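Local coordinates for AOC_like domain-containing protein (Frankia sp. Cc1.17, PDB 7DVI), which catalyses exo-selective intermolecular Diels-Alder reactions, with activity on non-natural substrates, at residues L92-W102 with G115-Y125; D43-D54 with I66-K76. All coordinates share one frame; numbering follows the deposited sequence. Where two conformers were deposited one is given.

Both contacts pair consecutive strands of one closed eight-stranded antiparallel barrel, with their centres about 19 Å apart. Interaction 2 joins the second and third strands and interaction 1 the fifth and sixth, leaving strand 82-92 between the two pairs. Each is only partly buried, having one face turned into the barrel and one outward. Interaction 1 gathers aliphatic side chains (Ile97, Ala99, Ala118) and Tyr125 on its buried side, and its register is broken by a bulge. Interaction 2 keeps a regular register along its strands, sets tyrosines over glycines, and bears a salt bridge and a lysine-held loop on its outer parts. They meet directly where Trp102 packs edge-to-face with Tyr75.

Interaction 1 (L92-W102 with G115-Y125); sequences LRDGIIHAEGW and GYPAVGLDGVY. With EDO (1,2-ethanediol), chain E; EDO (1,2-ethanediol), chain I; EDO (1,2-ethanediol), chain H; EDO (1,2-ethanediol), chain F.
His98 and Val119 each give their N-H to the other's carbonyl, holding strands 95-102 and 115-121 antiparallel with their axes 4.6 Å apart at closest. The register slips at Ile96, whose O takes Leu121 N at 3.0 Å and, weakly, Asp122 N: a classic beta bulge. Beyond it a type II' turn, Asp122 to Tyr125, swings the tyrosine back over the first strand. Val124 N pins the turn by bonding Asp94 O at 2.9 Å. Ile97 CD1 stands 3.6 Å from the centroid of the Tyr125 ring and 3° off its normal, a CH-pi contact, while Val124 CG2 covers the opposite face. Gly95 CA meets the edge of the ring, and a side chain there would collide with it.

These are the fifth and sixth strands of the allene oxide cyclase-like barrel, and Ile97, Ala99 and Ala118 lie together on its buried side, Ile97 CG2 being 3.7 Å from Ala118 CB. Tyr125 OH donates to Asp94 OD1 at 2.7 Å, on the syn side and 28° out of the carboxylate plane, which stands almost square to the ring. Asp94 gets there because its CG sits between backbone N and carbonyl carbon (chi1 60°); its OD2 is bonded to His25. A leucine for Tyr125, lacking hydroxyl and ring, would probably leave Asp94 OD1 without its mate and a gap between Ile97 and Val124.

On the other face, His98 NE2 bonds the anti lone pair of Glu100 OE1 at 2.6 Å, in the plane of the imidazole; Glu100 OE2 goes to Tyr85. Val119 packs on Tyr75 of the second subunit.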
loop_
_atom_site.group_PDB
_atom_site.type_symbol
_atom_site.label_atom_id
_atom_site.label_comp_id
_atom_site.label_asym_id
_atom_site.label_seq_id
_atom_site.Cartn_x
_atom_site.Cartn_y
_atom_site.Cartn_z
ATOM N N LEU A 92 -19.282 3.171 9.622
ATOM C CA LEU A 92 -19.524 4.496 10.234
ATOM C C LEU A 92 -20.951 5.005 9.936
ATOM O O LEU A 92 -21.652 4.430 9.066
ATOM C CB LEU A 92 -18.469 5.478 9.735
ATOM C CG LEU A 92 -17.028 4.971 9.780
ATOM C CD1 LEU A 92 -16.082 6.025 9.326
ATOM C CD2 LEU A 92 -16.647 4.517 11.177
ATOM N N ARG A 93 -21.377 6.026 10.702
ATOM C CA ARG A 93 -22.740 6.621 10.613
ATOM C C ARG A 93 -22.959 7.091 9.155
ATOM O O ARG A 93 -24.043 6.879 8.641
ATOM C CB ARG A 93 -22.934 7.663 11.735
ATOM C CG ARG A 93 -22.069 8.926 11.670
ATOM C CD ARG A 93 -22.157 9.834 12.908
ATOM N NE ARG A 93 -21.312 11.029 12.822
ATOM C CZ ARG A 93 -20.625 11.557 13.832
ATOM N NH1 ARG A 93 -19.863 12.618 13.633
ATOM N NH2 ARG A 93 -20.653 10.997 15.019
ATOM N N ASP A 94 -21.924 7.610 8.491
ATOM C CA ASP A 94 -22.010 8.229 7.142
ATOM C C ASP A 94 -21.464 7.318 6.012
ATOM O O ASP A 94 -21.463 7.747 4.858
ATOM C CB ASP A 94 -21.331 9.592 7.194
ATOM C CG ASP A 94 -19.855 9.552 7.587
ATOM O OD1 ASP A 94 -19.315 8.444 7.880
ATOM O OD2 ASP A 94 -19.256 10.613 7.602
ATOM N N GLY A 95 -21.066 6.066 6.276
ATOM C CA GLY A 95 -20.645 5.154 5.196
ATOM C C GLY A 95 -19.664 4.078 5.675
ATOM O O GLY A 95 -19.558 3.843 6.898
ATOM N N ILE A 96 -19.111 3.336 4.718
ATOM C CA ILE A 96 -18.289 2.104 4.986
ATOM C C ILE A 96 -16.977 2.297 4.252
ATOM O O ILE A 96 -17.008 2.829 3.147
ATOM C CB ILE A 96 -19.000 0.809 4.568
ATOM C CG1 ILE A 96 -20.296 0.612 5.370
ATOM C CG2 ILE A 96 -18.084 -0.424 4.705
ATOM C CD1 ILE A 96 -21.157 -0.543 4.879
ATOM N N ILE A 97 -15.867 1.903 4.905
ATOM C CA ILE A 97 -14.478 2.070 4.400
ATOM C C ILE A 97 -13.730 0.736 4.597
ATOM O O ILE A 97 -13.885 0.108 5.675
ATOM C CB ILE A 97 -13.753 3.207 5.125
ATOM C CG1 ILE A 97 -14.436 4.554 4.893
ATOM C CG2 ILE A 97 -12.263 3.253 4.747
ATOM C CD1 ILE A 97 -13.984 5.624 5.854
ATOM N N HIS A 98 -12.997 0.317 3.571
ATOM C CA HIS A 98 -12.001 -0.778 3.691
ATOM C C HIS A 98 -10.615 -0.154 3.751
ATOM O O HIS A 98 -10.284 0.686 2.894
ATOM C CB HIS A 98 -12.121 -1.821 2.573
ATOM C CG HIS A 98 -11.044 -2.835 2.689
ATOM N ND1 HIS A 98 -11.023 -3.708 3.731
ATOM C CD2 HIS A 98 -9.888 -3.006 2.000
ATOM C CE1 HIS A 98 -9.923 -4.449 3.660
ATOM N NE2 HIS A 98 -9.208 -4.034 2.600
ATOM N N ALA A 99 -9.806 -0.553 4.753
ATOM C CA ALA A 99 -8.448 -0.010 4.914
ATOM C C ALA A 99 -7.470 -1.179 5.208
ATOM O O ALA A 99 -7.861 -2.142 5.881
ATOM C CB ALA A 99 -8.429 1.057 5.994
ATOM N N GLU A 100 -6.316 -1.145 4.568
ATOM C CA GLU A 100 -5.270 -2.166 4.768
ATOM C C GLU A 100 -3.916 -1.609 4.324
ATOM O O GLU A 100 -3.815 -0.761 3.379
ATOM C CB GLU A 100 -5.616 -3.478 4.103
ATOM C CG GLU A 100 -5.452 -3.449 2.588
ATOM C CD GLU A 100 -5.757 -4.813 2.050
ATOM O OE1 GLU A 100 -6.923 -5.171 1.994
ATOM O OE2 GLU A 100 -4.811 -5.548 1.799
ATOM N N GLY A 101 -2.874 -2.071 5.023
ATOM C CA GLY A 101 -1.495 -1.755 4.622
ATOM C C GLY A 101 -0.560 -1.887 5.801
ATOM O O GLY A 101 -0.883 -2.633 6.736
ATOM N N TRP A 102 0.555 -1.202 5.693
ATOM C CA TRP A 102 1.778 -1.449 6.499
ATOM C C TRP A 102 1.912 -0.420 7.598
ATOM O O TRP A 102 1.732 0.804 7.334
ATOM C CB TRP A 102 3.005 -1.379 5.603
ATOM C CG TRP A 102 3.094 -2.482 4.615
ATOM C CD1 TRP A 102 2.952 -2.422 3.262
ATOM C CD2 TRP A 102 3.378 -3.852 4.929
ATOM N NE1 TRP A 102 3.083 -3.679 2.726
ATOM C CE2 TRP A 102 3.413 -4.562 3.715
ATOM C CE3 TRP A 102 3.604 -4.544 6.118
ATOM C CZ2 TRP A 102 3.641 -5.933 3.652
ATOM C CZ3 TRP A 102 3.854 -5.899 6.047
ATOM C CH2 TRP A 102 3.861 -6.579 4.835
ATOM N N GLY A 115 -0.398 4.594 9.668
ATOM C CA GLY A 115 -1.638 4.304 8.921
ATOM C C GLY A 115 -1.344 3.800 7.529
ATOM O O GLY A 115 -0.154 3.508 7.201
ATOM N N TYR A 116 -2.397 3.705 6.714
ATOM C CA TYR A 116 -2.319 3.004 5.415
ATOM C C TYR A 116 -3.546 3.368 4.570
ATOM O O TYR A 116 -4.508 3.989 5.057
ATOM C CB TYR A 116 -2.261 1.495 5.667
ATOM C CG TYR A 116 -3.029 1.061 6.890
ATOM C CD1 TYR A 116 -4.406 0.964 6.908
ATOM C CD2 TYR A 116 -2.355 0.763 8.066
ATOM C CE1 TYR A 116 -5.086 0.606 8.064
ATOM C CE2 TYR A 116 -3.021 0.426 9.221
ATOM C CZ TYR A 116 -4.398 0.362 9.243
ATOM O OH TYR A 116 -5.039 -0.013 10.413
ATOM N N PRO A 117 -3.503 3.010 3.278
ATOM C CA PRO A 117 -4.573 3.369 2.350
ATOM C C PRO A 117 -5.950 2.842 2.768
ATOM O O PRO A 117 -6.093 1.784 3.346
ATOM C CB PRO A 117 -4.117 2.774 1.005
ATOM C CG PRO A 117 -2.597 2.705 1.153
ATOM C CD PRO A 117 -2.367 2.351 2.601
ATOM N N ALA A 118 -6.945 3.619 2.347
ATOM C CA ALA A 118 -8.362 3.378 2.606
ATOM C C ALA A 118 -9.162 3.736 1.342
ATOM O O ALA A 118 -8.760 4.653 0.614
ATOM C CB ALA A 118 -8.775 4.199 3.793
ATOM N N VAL A 119 -10.218 2.982 1.104
ATOM C CA VAL A 119 -11.118 3.174 -0.066
ATOM C C VAL A 119 -12.551 3.169 0.456
ATOM O O VAL A 119 -12.929 2.283 1.266
ATOM C CB VAL A 119 -10.903 2.110 -1.169
ATOM C CG1 VAL A 119 -11.111 0.691 -0.673
ATOM C CG2 VAL A 119 -11.806 2.383 -2.378
ATOM N N GLY A 120 -13.373 4.081 -0.062
ATOM C CA GLY A 120 -14.810 4.110 0.254
ATOM C C GLY A 120 -15.542 3.004 -0.438
ATOM O O GLY A 120 -15.302 2.793 -1.614
ATOM N N LEU A 121 -16.382 2.313 0.305
ATOM C CA LEU A 121 -17.298 1.310 -0.236
ATOM C C LEU A 121 -18.736 1.856 -0.305
ATOM O O LEU A 121 -19.480 1.350 -1.146
ATOM C CB LEU A 121 -17.230 0.064 0.635
ATOM C CG LEU A 121 -15.839 -0.563 0.805
ATOM C CD1 LEU A 121 -15.982 -1.823 1.656
ATOM C CD2 LEU A 121 -15.208 -0.867 -0.542
ATOM N N ASP A 122 -19.140 2.814 0.521
ATOM C CA ASP A 122 -20.589 3.083 0.685
ATOM C C ASP A 122 -20.802 4.451 1.308
ATOM O O ASP A 122 -19.882 4.973 1.955
ATOM C CB ASP A 122 -21.290 1.983 1.501
ATOM C CG ASP A 122 -22.766 1.776 1.182
ATOM O OD1 ASP A 122 -23.281 2.538 0.324
ATOM O OD2 ASP A 122 -23.391 0.881 1.791
ATOM N N GLY A 123 -22.010 5.016 1.104
ATOM C CA GLY A 123 -22.358 6.318 1.691
ATOM C C GLY A 123 -21.412 7.377 1.207
ATOM O O GLY A 123 -21.044 7.384 0.003
ATOM N N VAL A 124 -21.035 8.314 2.066
ATOM C CA VAL A 124 -20.325 9.538 1.573
ATOM C C VAL A 124 -18.948 9.166 0.980
ATOM O O VAL A 124 -18.386 9.995 0.249
ATOM C CB VAL A 124 -20.175 10.597 2.687
ATOM C CG1 VAL A 124 -21.547 11.108 3.130
ATOM C CG2 VAL A 124 -19.379 10.064 3.880
ATOM N N TYR A 125 -18.393 7.986 1.300
ATOM C CA TYR A 125 -16.996 7.626 0.908
ATOM C C TYR A 125 -16.944 7.006 -0.497
ATOM O O TYR A 125 -15.844 6.745 -1.048
ATOM C CB TYR A 125 -16.432 6.651 1.953
ATOM C CG TYR A 125 -16.529 7.186 3.347
ATOM C CD1 TYR A 125 -15.745 8.264 3.732
ATOM C CD2 TYR A 125 -17.405 6.658 4.272
ATOM C CE1 TYR A 125 -15.835 8.802 5.004
ATOM C CE2 TYR A 125 -17.498 7.188 5.551
ATOM C CZ TYR A 125 -16.707 8.262 5.914
ATOM O OH TYR A 125 -16.769 8.797 7.182
HETATM C C1 EDO E . 5.427 -5.092 -0.541
HETATM O O1 EDO E . 5.385 -5.688 0.731
HETATM C C2 EDO E . 4.094 -4.940 -1.095
HETATM O O2 EDO E . 3.195 -4.316 -0.189
HETATM C C1 EDO I . -22.880 1.069 9.243
HETATM O O1 EDO I . -22.497 1.632 8.010
HETATM C C2 EDO I . -23.546 -0.242 9.134
HETATM O O2 EDO I . -24.079 -0.474 7.854
HETATM C C1 EDO H . -19.217 14.628 7.720
HETATM O O1 EDO H . -19.418 14.877 9.090
HETATM C C2 EDO H . -20.141 13.642 7.135
HETATM O O2 EDO H . -20.790 12.831 8.071
HETATM C C1 EDO F . -6.077 -3.954 -1.694
HETATM O O1 EDO F . -7.383 -4.200 -1.264
HETATM C C2 EDO F . -5.483 -5.217 -2.180
HETATM O O2 EDO F . -6.273 -5.815 -3.165
HETATM O O HOH W 1 2.096 3.221 8.833
#

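Interaction 2 (D43-D54 with I66-K76); sequences DPQVGQIGSYYD and ITIGRYEIRYK. With EDO (1,2-ethanediol), chain G; EDO (1,2-ethanediol), chain D; EDO (1,2-ethanediol), chain B.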
loop_
_atom_site.group_PDB
_atom_site.type_symbol
_atom_site.label_atom_id
_atom_site.label_comp_id
_atom_site.label_asym_id
_atom_site.label_seq_id
_atom_site.Cartn_x
_atom_site.Cartn_y
_atom_site.Cartn_z
ATOM N N ASP A 43 8.872 -8.278 21.923
ATOM C CA ASP A 43 9.766 -9.005 21.004
ATOM C C ASP A 43 8.894 -9.750 19.988
ATOM O O ASP A 43 8.807 -10.979 19.969
ATOM C CB ASP A 43 10.663 -9.957 21.793
ATOM C CG ASP A 43 11.619 -10.680 20.886
ATOM O OD1 ASP A 43 11.905 -10.142 19.779
ATOM O OD2 ASP A 43 12.036 -11.787 21.269
ATOM N N PRO A 44 8.183 -9.007 19.124
ATOM C CA PRO A 44 7.289 -9.627 18.129
ATOM C C PRO A 44 7.970 -10.599 17.151
ATOM O O PRO A 44 9.026 -10.357 16.617
ATOM C CB PRO A 44 6.669 -8.419 17.400
ATOM C CG PRO A 44 7.605 -7.244 17.723
ATOM C CD PRO A 44 8.170 -7.534 19.099
ATOM N N GLN A 45 7.337 -11.733 16.913
ATOM C CA GLN A 45 7.843 -12.731 15.954
ATOM C C GLN A 45 6.941 -12.809 14.706
ATOM O O GLN A 45 5.655 -12.793 14.828
ATOM C CB GLN A 45 7.927 -14.089 16.636
ATOM C CG GLN A 45 8.561 -13.982 18.027
ATOM C CD GLN A 45 10.021 -13.626 17.900
ATOM O OE1 GLN A 45 10.744 -14.303 17.195
ATOM N NE2 GLN A 45 10.438 -12.531 18.518
ATOM N N VAL A 46 7.599 -12.956 13.561
ATOM C CA VAL A 46 6.942 -13.099 12.231
ATOM C C VAL A 46 5.870 -14.163 12.363
ATOM O O VAL A 46 6.159 -15.276 12.848
ATOM C CB VAL A 46 7.958 -13.447 11.121
ATOM C CG1 VAL A 46 7.259 -13.878 9.838
ATOM C CG2 VAL A 46 8.877 -12.282 10.848
ATOM N N GLY A 47 4.664 -13.882 11.888
ATOM C CA GLY A 47 3.594 -14.889 11.868
ATOM C C GLY A 47 2.646 -14.723 13.033
ATOM O O GLY A 47 1.579 -15.321 12.977
ATOM N N GLN A 48 3.011 -13.954 14.061
ATOM C CA GLN A 48 2.074 -13.630 15.156
ATOM C C GLN A 48 0.959 -12.698 14.595
ATOM O O GLN A 48 1.297 -11.808 13.752
ATOM C CB GLN A 48 2.835 -12.989 16.307
ATOM C CG GLN A 48 3.783 -14.016 16.986
ATOM C CD GLN A 48 4.538 -13.464 18.179
ATOM O OE1 GLN A 48 4.710 -12.259 18.329
ATOM N NE2 GLN A 48 5.003 -14.372 19.042
ATOM N N ILE A 49 -0.257 -12.843 15.120
ATOM C CA ILE A 49 -1.453 -12.070 14.659
ATOM C C ILE A 49 -2.240 -11.519 15.839
ATOM O O ILE A 49 -2.111 -12.025 16.975
ATOM C CB ILE A 49 -2.350 -12.964 13.771
ATOM C CG1 ILE A 49 -3.071 -14.079 14.521
ATOM C CG2 ILE A 49 -1.554 -13.525 12.611
ATOM C CD1 ILE A 49 -4.347 -14.570 13.817
ATOM N N GLY A 50 -3.124 -10.572 15.540
ATOM C CA GLY A 50 -4.186 -10.140 16.448
ATOM C C GLY A 50 -5.410 -9.749 15.644
ATOM O O GLY A 50 -5.259 -9.429 14.438
ATOM N N SER A 51 -6.562 -9.801 16.280
ATOM C CA SER A 51 -7.855 -9.334 15.724
ATOM C C SER A 51 -8.451 -8.390 16.760
ATOM O O SER A 51 -8.233 -8.591 18.013
ATOM C CB SER A 51 -8.770 -10.472 15.412
ATOM O OG SER A 51 -8.223 -11.339 14.424
ATOM N N TYR A 52 -9.224 -7.424 16.285
ATOM C CA TYR A 52 -9.752 -6.363 17.153
ATOM C C TYR A 52 -11.093 -5.843 16.637
ATOM O O TYR A 52 -11.431 -5.921 15.431
ATOM C CB TYR A 52 -8.732 -5.252 17.286
ATOM C CG TYR A 52 -8.374 -4.572 15.996
ATOM C CD1 TYR A 52 -9.157 -3.560 15.486
ATOM C CD2 TYR A 52 -7.278 -4.979 15.252
ATOM C CE1 TYR A 52 -8.846 -2.942 14.281
ATOM C CE2 TYR A 52 -6.958 -4.376 14.049
ATOM C CZ TYR A 52 -7.766 -3.373 13.542
ATOM O OH TYR A 52 -7.421 -2.717 12.395
ATOM N N TYR A 53 -11.829 -5.324 17.601
ATOM C CA TYR A 53 -13.143 -4.645 17.463
ATOM C C TYR A 53 -13.070 -3.400 18.330
ATOM O O TYR A 53 -12.934 -3.541 19.584
ATOM C CB TYR A 53 -14.240 -5.644 17.834
ATOM C CG TYR A 53 -15.586 -5.068 18.217
ATOM C CD1 TYR A 53 -16.089 -3.904 17.661
ATOM C CD2 TYR A 53 -16.371 -5.732 19.142
ATOM C CE1 TYR A 53 -17.322 -3.394 18.039
ATOM C CE2 TYR A 53 -17.607 -5.247 19.523
ATOM C CZ TYR A 53 -18.080 -4.073 18.973
ATOM O OH TYR A 53 -19.314 -3.641 19.348
ATOM N N ASP A 54 -13.111 -2.244 17.685
ATOM C CA ASP A 54 -12.942 -0.905 18.298
ATOM C C ASP A 54 -14.190 -0.098 18.001
ATOM O O ASP A 54 -14.806 -0.355 16.962
ATOM C CB ASP A 54 -11.790 -0.110 17.714
ATOM C CG ASP A 54 -10.411 -0.659 18.041
ATOM O OD1 ASP A 54 -10.349 -1.634 18.762
ATOM O OD2 ASP A 54 -9.441 -0.049 17.591
ATOM N N ILE A 66 -17.764 1.822 14.150
ATOM C CA ILE A 66 -16.910 0.706 14.637
ATOM C C ILE A 66 -15.887 0.349 13.540
ATOM O O ILE A 66 -16.093 0.666 12.356
ATOM C CB ILE A 66 -17.734 -0.521 15.079
ATOM C CG1 ILE A 66 -18.343 -1.251 13.886
ATOM C CG2 ILE A 66 -18.783 -0.178 16.144
ATOM C CD1 ILE A 66 -18.622 -2.722 14.119
ATOM N N THR A 67 -14.820 -0.334 13.942
ATOM C CA THR A 67 -13.890 -1.018 13.024
ATOM C C THR A 67 -13.647 -2.435 13.534
ATOM O O THR A 67 -13.572 -2.689 14.766
ATOM C CB THR A 67 -12.599 -0.229 12.780
ATOM O OG1 THR A 67 -11.895 -1.029 11.820
ATOM C CG2 THR A 67 -11.763 -0.023 14.025
ATOM N N ILE A 68 -13.586 -3.354 12.599
ATOM C CA ILE A 68 -13.275 -4.772 12.845
ATOM C C ILE A 68 -12.092 -5.114 11.936
ATOM O O ILE A 68 -12.157 -4.806 10.729
ATOM C CB ILE A 68 -14.504 -5.665 12.645
ATOM C CG1 ILE A 68 -15.563 -5.391 13.724
ATOM C CG2 ILE A 68 -14.074 -7.120 12.637
ATOM C CD1 ILE A 68 -16.762 -6.291 13.677
ATOM N N GLY A 69 -11.031 -5.682 12.507
ATOM C CA GLY A 69 -9.809 -5.864 11.726
ATOM C C GLY A 69 -8.825 -6.845 12.335
ATOM O O GLY A 69 -9.129 -7.517 13.357
ATOM N N ARG A 70 -7.715 -6.996 11.640
ATOM C CA ARG A 70 -6.651 -7.920 12.123
ATOM C C ARG A 70 -5.306 -7.378 11.684
ATOM O O ARG A 70 -5.231 -6.433 10.802
ATOM C CB ARG A 70 -6.993 -9.349 11.705
ATOM C CG ARG A 70 -6.939 -9.641 10.207
ATOM C CD ARG A 70 -5.599 -10.159 9.714
ATOM N NE ARG A 70 -5.491 -11.579 10.032
ATOM C CZ ARG A 70 -4.439 -12.339 9.734
ATOM N NH1 ARG A 70 -3.368 -11.800 9.194
ATOM N NH2 ARG A 70 -4.444 -13.629 10.012
ATOM N N TYR A 71 -4.241 -7.982 12.218
ATOM C CA TYR A 71 -2.863 -7.555 11.876
ATOM C C TYR A 71 -1.909 -8.737 12.063
ATOM O O TYR A 71 -2.244 -9.686 12.760
ATOM C CB TYR A 71 -2.497 -6.299 12.656
ATOM C CG TYR A 71 -2.516 -6.511 14.135
ATOM C CD1 TYR A 71 -3.707 -6.458 14.855
ATOM C CD2 TYR A 71 -1.347 -6.828 14.828
ATOM C CE1 TYR A 71 -3.724 -6.679 16.228
ATOM C CE2 TYR A 71 -1.352 -7.019 16.206
ATOM C CZ TYR A 71 -2.548 -6.986 16.898
ATOM O OH TYR A 71 -2.562 -7.189 18.245
ATOM N N GLU A 72 -0.770 -8.673 11.395
ATOM C CA GLU A 72 0.175 -9.806 11.324
ATOM C C GLU A 72 1.570 -9.222 11.262
ATOM O O GLU A 72 1.816 -8.314 10.416
ATOM C CB GLU A 72 -0.086 -10.676 10.110
ATOM C CG GLU A 72 0.833 -11.870 10.036
ATOM C CD GLU A 72 0.447 -12.915 9.027
ATOM O OE1 GLU A 72 -0.625 -12.749 8.368
ATOM O OE2 GLU A 72 1.165 -13.938 8.946
ATOM N N ILE A 73 2.461 -9.731 12.130
ATOM C CA ILE A 73 3.902 -9.379 12.022
ATOM C C ILE A 73 4.410 -10.055 10.762
ATOM O O ILE A 73 4.307 -11.300 10.684
ATOM C CB ILE A 73 4.690 -9.905 13.257
ATOM C CG1 ILE A 73 4.052 -9.492 14.586
ATOM C CG2 ILE A 73 6.139 -9.478 13.133
ATOM C CD1 ILE A 73 3.935 -8.000 14.800
ATOM N N ARG A 74 4.955 -9.336 9.792
ATOM C CA ARG A 74 5.241 -10.019 8.508
ATOM C C ARG A 74 6.750 -10.157 8.271
ATOM O O ARG A 74 7.172 -11.145 7.672
ATOM C CB ARG A 74 4.567 -9.276 7.345
ATOM C CG ARG A 74 3.059 -9.472 7.302
ATOM C CD ARG A 74 2.684 -10.868 6.846
ATOM N NE ARG A 74 2.981 -10.956 5.426
ATOM C CZ ARG A 74 2.238 -10.435 4.434
ATOM N NH1 ARG A 74 1.054 -9.863 4.661
ATOM N NH2 ARG A 74 2.715 -10.480 3.200
ATOM N N TYR A 75 7.522 -9.166 8.597
ATOM C CA TYR A 75 8.988 -9.225 8.360
ATOM C C TYR A 75 9.709 -8.153 9.164
ATOM O O TYR A 75 9.053 -7.191 9.616
ATOM C CB TYR A 75 9.325 -9.081 6.873
ATOM C CG TYR A 75 8.987 -7.758 6.212
ATOM C CD1 TYR A 75 7.786 -7.557 5.540
ATOM C CD2 TYR A 75 9.931 -6.754 6.120
ATOM C CE1 TYR A 75 7.514 -6.376 4.864
ATOM C CE2 TYR A 75 9.685 -5.569 5.459
ATOM C CZ TYR A 75 8.461 -5.373 4.829
ATOM O OH TYR A 75 8.296 -4.177 4.202
ATOM N N LYS A 76 11.035 -8.344 9.327
ATOM C CA LYS A 76 11.918 -7.397 10.051
ATOM C C LYS A 76 12.976 -6.877 9.077
ATOM O O LYS A 76 13.416 -7.591 8.165
ATOM C CB LYS A 76 12.505 -8.044 11.311
ATOM C CG LYS A 76 11.467 -8.543 12.301
ATOM C CD LYS A 76 12.050 -9.109 13.587
ATOM C CE LYS A 76 11.200 -10.201 14.214
ATOM N NZ LYS A 76 11.706 -10.604 15.550
HETATM C C1 EDO G . -2.447 -16.259 8.295
HETATM O O1 EDO G . -2.251 -15.449 9.468
HETATM C C2 EDO G . -1.585 -15.936 7.096
HETATM O O2 EDO G . -1.477 -14.529 6.714
HETATM C C1 EDO D . 6.487 -1.776 3.119
HETATM O O1 EDO D . 6.203 -0.467 2.754
HETATM C C2 EDO D . 6.586 -2.603 1.914
HETATM O O2 EDO D . 6.662 -4.002 2.173
HETATM C C1 EDO B . 1.278 -7.270 0.977
HETATM O O1 EDO B . 2.024 -8.333 0.464
HETATM C C2 EDO B . -0.065 -7.758 1.352
HETATM O O2 EDO B . 0.005 -8.844 2.229
HETATM O O HOH W 2 11.200 -8.742 17.475
HETATM O O HOH W 3 0.242 -16.032 10.503
#
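A beta hairpin, strands 49-57 and 63-76, supplies this contact, and its inner face is dominated by two tyrosines lying over glycines on the opposite strand. Tyr52 covers Gly69, whose CA is 4.0 Å from the centroid of the Tyr52 ring; Tyr71 does the same to Gly50, its ring centroid 3.9 Å from Gly50 CA. Both are CH-pi contacts between partners of hydrogen-bonded pairs, and fit the aromatic rescue of glycine seen in antiparallel sheets. Each tyrosine has its CG between backbone N and carbonyl carbon (chi1 61° in both), which folds the ring across the neighbouring strand. A CB on either glycine would run into the tyrosine hydroxyl above it. The rings meet edge to edge, Tyr52 CD2 lying 3.9 Å from Tyr71 CD1.

In the barrel these are the second and third strands; further along, Asp54 CB touches Thr67 CG2, while Asp54 OD1 is bonded to Gln32 and Thr67 OG1 to Glu88. The reverse face mixes isoleucines and Tyr53 with a charged pair: Arg70 NH1 makes a salt bridge to Glu72 OE1 at 3.0 Å, the carboxylate oxygen lying in the guanidinium plane, and Ile49 CB sits over a face of that group.

Before strand 49-54 begins, the chain makes a type II turn, Gln45 to Gln48, that packs against Ile73. Gly47 N reaches Ile73 O at 2.9 Å, Ile73 N returns to Gln48 O, and Ile73 CD1 packs 3.8 Å from Pro44 CB. Lys76 places NZ 2.9 Å from Pro44 O in a hydrogen bond; one water links NZ to Asp43 OD1.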